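Local structure of flagellar protein FliL (Vibrio alginolyticus, 6AHP) at residues Ala15-Asn19 and Leu57-Phe61; Ile7-Asn11 and Glu43-Arg47. The protein assists the bacterial flagellar motor as a stomatin-like protein, with this periplasmic core probably working beside the motor's stator units. All coordinates share one frame; numbering follows the deposited sequence.

Interaction 1: residues Ala15-Asn19 and Leu57-Phe61; sequences AFVFN and LLSTF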
loop_
_atom_site.group_PDB
_atom_site.type_symbol
_atom_site.label_atom_id
_atom_site.label_comp_id
_atom_site.label_asym_id
_atom_site.label_seq_id
_atom_site.Cartn_x
_atom_site.Cartn_y
_atom_site.Cartn_z
ATOM N N ALA A 15 10.604 4.864 6.194
ATOM C CA ALA A 15 9.805 6.083 6.128
ATOM C C ALA A 15 8.991 6.138 4.842
ATOM O O ALA A 15 9.411 5.650 3.790
ATOM C CB ALA A 15 10.697 7.318 6.215
ATOM N N PHE A 16 7.808 6.744 4.931
ATOM C CA PHE A 16 6.968 6.952 3.760
ATOM C C PHE A 16 7.384 8.238 3.057
ATOM O O PHE A 16 7.402 9.318 3.670
ATOM C CB PHE A 16 5.491 6.983 4.152
ATOM C CG PHE A 16 5.025 5.683 4.697
ATOM C CD1 PHE A 16 4.510 4.716 3.858
ATOM C CD2 PHE A 16 5.206 5.385 6.037
ATOM C CE1 PHE A 16 4.117 3.471 4.362
ATOM C CE2 PHE A 16 4.829 4.152 6.555
ATOM C CZ PHE A 16 4.279 3.189 5.715
ATOM N N VAL A 17 7.726 8.110 1.778
ATOM C CA VAL A 17 8.053 9.239 0.910
ATOM C C VAL A 17 7.072 9.228 -0.255
ATOM O O VAL A 17 6.948 8.218 -0.962
ATOM C CB VAL A 17 9.496 9.160 0.393
ATOM C CG1 VAL A 17 9.761 10.302 -0.580
ATOM C CG2 VAL A 17 10.473 9.132 1.552
ATOM N N PHE A 18 6.378 10.343 -0.457
ATOM C CA PHE A 18 5.359 10.415 -1.490
ATOM C C PHE A 18 5.214 11.862 -1.927
ATOM O O PHE A 18 5.480 12.790 -1.158
ATOM C CB PHE A 18 4.014 9.874 -0.992
ATOM C CG PHE A 18 3.506 10.585 0.217
ATOM C CD1 PHE A 18 3.998 10.275 1.473
ATOM C CD2 PHE A 18 2.559 11.584 0.095
ATOM C CE1 PHE A 18 3.553 10.934 2.575
ATOM C CE2 PHE A 18 2.108 12.255 1.203
ATOM C CZ PHE A 18 2.611 11.924 2.455
ATOM N N ASN A 19 4.775 12.082 -3.134
ATOM C CA ASN A 19 4.587 13.379 -3.706
ATOM C C ASN A 19 3.226 13.910 -3.453
ATOM O O ASN A 19 2.375 13.172 -3.099
ATOM C CB ASN A 19 4.867 13.372 -5.186
ATOM C CG ASN A 19 5.997 12.459 -5.572
ATOM O OD1 ASN A 19 5.771 11.411 -6.135
ATOM N ND2 ASN A 19 7.222 12.844 -5.242
ATOM N N LEU A 57 -1.266 2.671 4.343
ATOM C CA LEU A 57 -0.676 3.966 4.670
ATOM C C LEU A 57 -0.320 4.751 3.404
ATOM O O LEU A 57 -0.639 5.940 3.285
ATOM C CB LEU A 57 0.560 3.759 5.551
ATOM C CG LEU A 57 0.222 3.537 7.047
ATOM C CD1 LEU A 57 1.407 3.072 7.884
ATOM C CD2 LEU A 57 -0.458 4.763 7.677
ATOM N N LEU A 58 0.377 4.110 2.459
ATOM C CA LEU A 58 0.729 4.788 1.212
ATOM C C LEU A 58 -0.517 5.235 0.455
ATOM O O LEU A 58 -0.537 6.335 -0.106
ATOM C CB LEU A 58 1.604 3.888 0.335
ATOM C CG LEU A 58 2.411 4.569 -0.780
ATOM C CD1 LEU A 58 3.309 5.739 -0.258
ATOM C CD2 LEU A 58 3.261 3.538 -1.527
ATOM N N SER A 59 -1.579 4.412 0.455
ATOM C CA SER A 59 -2.837 4.823 -0.166
ATOM C C SER A 59 -3.414 6.050 0.516
ATOM O O SER A 59 -3.926 6.959 -0.151
ATOM C CB SER A 59 -3.861 3.694 -0.120
ATOM O OG SER A 59 -3.524 2.646 -1.002
ATOM N N THR A 60 -3.369 6.085 1.852
ATOM C CA THR A 60 -3.920 7.230 2.558
ATOM C C THR A 60 -3.156 8.493 2.207
ATOM O O THR A 60 -3.757 9.511 1.874
ATOM C CB THR A 60 -3.885 7.028 4.064
ATOM O OG1 THR A 60 -4.610 5.835 4.405
ATOM C CG2 THR A 60 -4.535 8.257 4.734
ATOM N N PHE A 61 -1.826 8.443 2.301
ATOM C CA PHE A 61 -1.000 9.615 2.016
ATOM C C PHE A 61 -1.091 10.058 0.551
ATOM O O PHE A 61 -1.008 11.253 0.264
ATOM C CB PHE A 61 0.450 9.321 2.379
ATOM C CG PHE A 61 0.657 8.950 3.822
ATOM C CD1 PHE A 61 -0.176 9.452 4.810
ATOM C CD2 PHE A 61 1.704 8.112 4.190
ATOM C CE1 PHE A 61 0.020 9.117 6.140
ATOM C CE2 PHE A 61 1.914 7.777 5.524
ATOM C CZ PHE A 61 1.062 8.279 6.497
#

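Interaction 2: residues Ile7-Asn11 and Glu43-Arg47; sequences IAYVN and EELAR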
loop_
_atom_site.group_PDB
_atom_site.type_symbol
_atom_site.label_atom_id
_atom_site.label_comp_id
_atom_site.label_asym_id
_atom_site.label_seq_id
_atom_site.Cartn_x
_atom_site.Cartn_y
_atom_site.Cartn_z
ATOM N N ILE A 7 0.213 -2.263 26.205
ATOM C CA ILE A 7 0.615 -1.570 24.993
ATOM C C ILE A 7 1.945 -2.098 24.501
ATOM O O ILE A 7 2.832 -2.478 25.286
ATOM C CB ILE A 7 0.663 -0.056 25.257
ATOM C CG1 ILE A 7 -0.723 0.478 25.524
ATOM C CG2 ILE A 7 1.268 0.720 24.099
ATOM C CD1 ILE A 7 -0.704 1.881 26.114
ATOM N N ALA A 8 2.077 -2.166 23.176
ATOM C CA ALA A 8 3.359 -2.396 22.530
ATOM C C ALA A 8 3.393 -1.589 21.243
ATOM O O ALA A 8 2.356 -1.146 20.739
ATOM C CB ALA A 8 3.605 -3.892 22.258
ATOM N N TYR A 9 4.592 -1.394 20.710
ATOM C CA TYR A 9 4.808 -0.577 19.522
ATOM C C TYR A 9 5.492 -1.427 18.467
ATOM O O TYR A 9 6.487 -2.104 18.747
ATOM C CB TYR A 9 5.660 0.687 19.839
ATOM C CG TYR A 9 4.987 1.521 20.892
ATOM C CD1 TYR A 9 3.943 2.363 20.564
ATOM C CD2 TYR A 9 5.343 1.404 22.216
ATOM C CE1 TYR A 9 3.279 3.080 21.542
ATOM C CE2 TYR A 9 4.699 2.125 23.196
ATOM C CZ TYR A 9 3.666 2.939 22.864
ATOM O OH TYR A 9 3.024 3.641 23.851
ATOM N N VAL A 10 4.944 -1.400 17.267
ATOM C CA VAL A 10 5.469 -2.128 16.130
ATOM C C VAL A 10 6.075 -1.084 15.219
ATOM O O VAL A 10 5.357 -0.247 14.651
ATOM C CB VAL A 10 4.371 -2.927 15.406
ATOM C CG1 VAL A 10 4.883 -3.415 14.045
ATOM C CG2 VAL A 10 3.881 -4.087 16.265
ATOM N N ASN A 11 7.392 -1.124 15.091
ATOM C CA ASN A 11 8.100 -0.146 14.284
ATOM C C ASN A 11 7.926 -0.453 12.809
ATOM O O ASN A 11 8.101 -1.593 12.380
ATOM C CB ASN A 11 9.586 -0.140 14.618
ATOM C CG ASN A 11 10.326 0.926 13.847
ATOM O OD1 ASN A 11 9.907 2.085 13.815
ATOM N ND2 ASN A 11 11.411 0.532 13.187
ATOM N N GLU A 43 -0.050 -7.751 18.294
ATOM C CA GLU A 43 1.293 -7.414 17.840
ATOM C C GLU A 43 1.756 -8.384 16.759
ATOM O O GLU A 43 2.270 -7.971 15.712
ATOM C CB GLU A 43 2.293 -7.391 19.009
ATOM C CG GLU A 43 3.700 -6.996 18.529
ATOM C CD GLU A 43 4.780 -7.063 19.626
ATOM O OE1 GLU A 43 4.420 -7.073 20.827
ATOM O OE2 GLU A 43 5.992 -7.095 19.283
ATOM N N GLU A 44 1.558 -9.679 16.976
ATOM C CA GLU A 44 1.988 -10.634 15.962
ATOM C C GLU A 44 1.186 -10.461 14.671
ATOM O O GLU A 44 1.750 -10.530 13.570
ATOM C CB GLU A 44 1.903 -12.050 16.535
ATOM C CG GLU A 44 0.551 -12.697 16.514
ATOM C CD GLU A 44 0.664 -14.228 16.479
ATOM O OE1 GLU A 44 1.811 -14.727 16.533
ATOM O OE2 GLU A 44 -0.383 -14.921 16.393
ATOM N N LEU A 45 -0.106 -10.145 14.780
ATOM C CA LEU A 45 -0.901 -9.819 13.595
ATOM C C LEU A 45 -0.379 -8.583 12.871
ATOM O O LEU A 45 -0.310 -8.565 11.636
ATOM C CB LEU A 45 -2.359 -9.607 13.975
ATOM C CG LEU A 45 -3.089 -10.903 14.333
ATOM C CD1 LEU A 45 -4.469 -10.596 14.872
ATOM C CD2 LEU A 45 -3.152 -11.818 13.075
ATOM N N ALA A 46 -0.057 -7.513 13.613
ATOM C CA ALA A 46 0.435 -6.293 12.970
ATOM C C ALA A 46 1.731 -6.555 12.216
ATOM O O ALA A 46 1.962 -5.993 11.135
ATOM C CB ALA A 46 0.651 -5.191 14.019
ATOM N N ARG A 47 2.596 -7.405 12.775
ATOM C CA ARG A 47 3.839 -7.727 12.080
ATOM C C ARG A 47 3.578 -8.617 10.860
ATOM O O ARG A 47 4.170 -8.404 9.804
ATOM C CB ARG A 47 4.830 -8.410 13.026
ATOM C CG ARG A 47 5.133 -7.621 14.274
ATOM C CD ARG A 47 6.249 -8.297 15.067
ATOM N NE ARG A 47 6.611 -7.543 16.255
ATOM C CZ ARG A 47 7.425 -6.494 16.246
ATOM N NH1 ARG A 47 7.960 -6.078 15.102
ATOM N NH2 ARG A 47 7.702 -5.859 17.377
HETATM O O HOH W 1 9.283 -3.069 16.971
HETATM O O HOH W 2 8.170 -4.712 20.120
#

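Interaction 1: residues Ala15-Asn19 and Leu57-Phe61
Phe61 CB lies almost straight above the face of the Phe18 ring, 3.4 Å from its centroid, a CH-pi contact. The Phe61 ring itself carries the backbone O of Leu57, from one turn earlier in the helix, over one face toward the rim, and its edge meets Phe16 CG in plane. Together the three phenylalanines make an aromatic cluster between strand 7-21 of the antiparallel sheet and helix 50-62, a strand-on-helix packing in the SPFH-clan domain of FliL; the axes of 15-19 and 57-61 cross at -34°. Phe16 and Phe61 form an offset edge-to-face pair, the planes at 76° and the edge of Phe61 turned to the face of Phe16. Phe18 and Phe61 are nearly parallel yet slid apart, and it is therefore the CB of Phe61, more than its ring, that sits over Phe18. With chi1 at 58°, Phe18 CG lies between the backbone N and the carbonyl carbon, which carries the ring out to Phe61, Phe18 CE2 3.4 Å from Phe61 O. Aliphatic groups complete the buried interface. Leu58 CD1 approaches Phe18 CB at 4.3 Å, and Leu58 also packs on Thr105 of the second subunit. Leu57, which touches Ala82 and Ile86 of helix 72-94 as well, crosses Phe16 at about a right angle and sets its CD1 3.6 Å from Phe16 CZ.

Interaction 2: residues Ile7-Asn11 and Glu43-Arg47
Val10 holds CG1 opposite the backbone N (chi1 167°) and CG2 opposite the carbonyl carbon, and with its CB directed at the helix, Val10 CG1 comes to 4.2 Å from Arg47 NH1. Glu43 takes the extended course, CG anti to the backbone N at -178°, which carries its carboxylate past Val10 to Ala8. The aliphatic part of this acid is used first: Glu43 CG lies 3.7 Å from Val10 CG2, the same methyl that reaches Ala46 CB at 4.1 Å. Glu43 OE1 rests 3.6 Å from Ala8 CB. The early part of strand 7-21, an outer strand of the sheet within this chain, packs on helix 40-48, the axes of 7-11 and 43-47 running nearly parallel, 12° apart. An i to i+4 salt bridge borders the apolar patch. Arg47 grips Glu43 side-on, with NE and NH2 both donating to OE2; the NH2 bond measures 2.8 Å to Glu43 OE2, and the NE bond uses the anti lone pair of that oxygen. This double hold should restrain rotation of the guanidinium, one face of which lies over both Val10 methyls, while Glu43 OE2 and both waters sit at its edge. Water 1 accepts from Arg47 NH2 at 3.2 Å and is joined more weakly to Tyr9 O and Asn11 N. Through weak bonds, water 2 links Tyr9 O with Glu43 OE2.

From the N terminus, the chain first lays down strand 7-21, which supplies 7-11 to interaction 2 and then 15-19 to interaction 1. It returns along strand 26-38, the middle strand of the sheet, and enters helix 40-48, where residues 43-47 close the loop of interaction 2. Helix 50-62 follows, and its residues 57-61 close interaction 1. Since the segments alternate, the two loops cross without either enclosing the other. The centres stand about 20 Å apart, on opposite sides of the chain's centre. One long strand is thereby tied near its start to the first helix and farther along to the second, the helices following in the same order.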